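Long-range contact in myosin regulatory light chain (Placopecten magellanicus, PDB 3PN7), which probably confers calcium-dependent regulation on molluscan muscle myosin as its regulatory light chain, and carries a divalent-cation site of the EF-hand type: residues T30-N35 against K46-S51. Residues are numbered along the deposited sequence; the frame is centred on the assembly and turned at random.
Sequences TMIDQN and KEMFSS. With MG (magnesium ion), chain G.
Met48 meets two neighbours of the facing helix end, Met31 and Ile32, with different atoms of one side chain. Its CG stands anti to the backbone N (chi1 -170°) and lies 4.1 Å from Ile32 CG1, the two side chains crossing at about a right angle. The bend at chi2 (71°) sets the sulphur beside Met31, where SD is 4.0 Å from the methylene CG and 3.9 Å from the main-chain O of the same residue. Met31, Ile32 and Met48 also pack on apolar side chains of another protein chain, so this small nonpolar cluster extends into the interface of the assembly. The two segments illustrate how an EF-hand is built: the entering helix 19-32 ends at the metal-binding loop, and the exiting helix 42-52, whose first turn already carries the ligand Asp44, packs against that end. Asp33, which leaves the helical conformation, directs OD2 to the magnesium ion at 2.4 Å, while OD1 accepts a hydrogen bond from Gly38 N; Phe39 and Asp44 contribute to the same site. On the exposed flank, Gln34 crosses Glu47 at about a right angle, its CG 4.0 Å from both CB and CG of Glu47, an aliphatic contact between two polar residues. Within the exiting helix, Ser51 OG donates to Glu47 O at 3.0 Å, from the opposite face of the carbonyl plane to Ser51 N.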
loop_
_atom_site.group_PDB
_atom_site.type_symbol
_atom_site.label_atom_id
_atom_site.label_comp_id
_atom_site.label_asym_id
_atom_site.label_seq_id
_atom_site.Cartn_x
_atom_site.Cartn_y
_atom_site.Cartn_z
ATOM N N THR B 30 21.220 -30.372 -3.408
ATOM C CA THR B 30 21.514 -31.642 -2.764
ATOM C C THR B 30 20.639 -32.786 -3.293
ATOM O O THR B 30 21.123 -33.898 -3.512
ATOM C CB THR B 30 21.387 -31.478 -1.220
ATOM O OG1 THR B 30 22.491 -30.688 -0.734
ATOM C CG2 THR B 30 21.336 -32.814 -0.497
ATOM N N MET B 31 19.352 -32.519 -3.491
ATOM C CA MET B 31 18.444 -33.544 -3.995
ATOM C C MET B 31 18.688 -33.893 -5.465
ATOM O O MET B 31 18.571 -35.052 -5.869
ATOM C CB MET B 31 16.989 -33.126 -3.810
ATOM C CG MET B 31 16.012 -34.219 -4.259
ATOM S SD MET B 31 14.301 -33.876 -3.787
ATOM C CE MET B 31 14.493 -33.650 -2.027
ATOM N N ILE B 32 19.012 -32.883 -6.269
ATOM C CA ILE B 32 19.249 -33.108 -7.689
ATOM C C ILE B 32 20.585 -33.823 -7.898
ATOM O O ILE B 32 20.757 -34.573 -8.861
ATOM C CB ILE B 32 19.194 -31.794 -8.490
ATOM C CG1 ILE B 32 17.821 -31.147 -8.346
ATOM C CG2 ILE B 32 19.445 -32.046 -9.954
ATOM C CD1 ILE B 32 17.808 -29.699 -8.771
ATOM N N ASP B 33 21.523 -33.601 -6.981
ATOM C CA ASP B 33 22.807 -34.288 -7.029
ATOM C C ASP B 33 22.700 -35.715 -6.485
ATOM O O ASP B 33 23.223 -36.032 -5.412
ATOM C CB ASP B 33 23.874 -33.504 -6.261
ATOM C CG ASP B 33 25.237 -34.166 -6.330
ATOM O OD1 ASP B 33 26.110 -33.855 -5.490
ATOM O OD2 ASP B 33 25.422 -35.022 -7.223
ATOM N N GLN B 34 22.017 -36.575 -7.229
ATOM C CA GLN B 34 21.788 -37.945 -6.786
ATOM C C GLN B 34 23.122 -38.685 -6.546
ATOM O O GLN B 34 23.176 -39.662 -5.809
ATOM C CB GLN B 34 20.888 -38.678 -7.792
ATOM C CG GLN B 34 19.582 -37.919 -8.163
ATOM C CD GLN B 34 18.378 -38.277 -7.264
ATOM O OE1 GLN B 34 18.300 -37.869 -6.092
ATOM N NE2 GLN B 34 17.430 -39.028 -7.827
ATOM N N ASN B 35 24.191 -38.175 -7.150
ATOM C CA ASN B 35 25.553 -38.700 -7.014
ATOM C C ASN B 35 26.195 -38.465 -5.656
ATOM O O ASN B 35 27.099 -39.198 -5.261
ATOM C CB ASN B 35 26.478 -38.022 -8.045
ATOM C CG ASN B 35 26.481 -38.720 -9.365
ATOM O OD1 ASN B 35 27.066 -38.237 -10.336
ATOM N ND2 ASN B 35 25.825 -39.878 -9.422
ATOM N N LYS B 46 19.021 -36.439 -15.494
ATOM C CA LYS B 46 18.166 -37.504 -16.032
ATOM C C LYS B 46 17.461 -38.252 -14.905
ATOM O O LYS B 46 16.249 -38.485 -14.949
ATOM C CB LYS B 46 18.987 -38.526 -16.826
ATOM C CG LYS B 46 19.552 -38.050 -18.143
ATOM C CD LYS B 46 19.932 -39.251 -19.010
ATOM C CE LYS B 46 20.390 -38.834 -20.391
ATOM N NZ LYS B 46 20.344 -39.976 -21.353
ATOM N N GLU B 47 18.243 -38.637 -13.898
ATOM C CA GLU B 47 17.706 -39.306 -12.722
ATOM C C GLU B 47 16.611 -38.477 -12.053
ATOM O O GLU B 47 15.511 -38.976 -11.798
ATOM C CB GLU B 47 18.817 -39.614 -11.715
ATOM C CG GLU B 47 18.458 -40.754 -10.807
ATOM C CD GLU B 47 17.977 -41.973 -11.603
ATOM O OE1 GLU B 47 18.653 -42.344 -12.588
ATOM O OE2 GLU B 47 16.912 -42.538 -11.261
ATOM N N MET B 48 16.910 -37.211 -11.763
ATOM C CA MET B 48 15.920 -36.348 -11.137
ATOM C C MET B 48 14.653 -36.232 -11.983
ATOM O O MET B 48 13.548 -36.402 -11.467
ATOM C CB MET B 48 16.490 -34.967 -10.833
ATOM C CG MET B 48 15.565 -34.118 -9.952
ATOM S SD MET B 48 15.478 -34.715 -8.241
ATOM C CE MET B 48 13.761 -35.170 -8.110
ATOM N N PHE B 49 14.798 -35.958 -13.275
ATOM C CA PHE B 49 13.613 -35.797 -14.130
ATOM C C PHE B 49 12.745 -37.062 -14.194
ATOM O O PHE B 49 11.519 -36.978 -14.067
ATOM C CB PHE B 49 13.967 -35.306 -15.547
ATOM C CG PHE B 49 14.076 -33.789 -15.673
ATOM C CD1 PHE B 49 12.946 -32.986 -15.604
ATOM C CD2 PHE B 49 15.309 -33.181 -15.871
ATOM C CE1 PHE B 49 13.044 -31.600 -15.733
ATOM C CE2 PHE B 49 15.415 -31.809 -15.997
ATOM C CZ PHE B 49 14.281 -31.016 -15.927
ATOM N N SER B 50 13.367 -38.225 -14.385
ATOM C CA SER B 50 12.596 -39.480 -14.443
ATOM C C SER B 50 11.832 -39.769 -13.155
ATOM O O SER B 50 10.758 -40.374 -13.191
ATOM C CB SER B 50 13.449 -40.691 -14.875
ATOM O OG SER B 50 14.544 -40.934 -14.009
ATOM N N SER B 51 12.362 -39.311 -12.023
ATOM C CA SER B 51 11.666 -39.485 -10.752
ATOM C C SER B 51 10.412 -38.625 -10.661
ATOM O O SER B 51 9.558 -38.868 -9.812
ATOM C CB SER B 51 12.592 -39.167 -9.578
ATOM O OG SER B 51 13.719 -40.022 -9.575
HETATM MG MG MG G . 26.787 -35.785 -9.093
#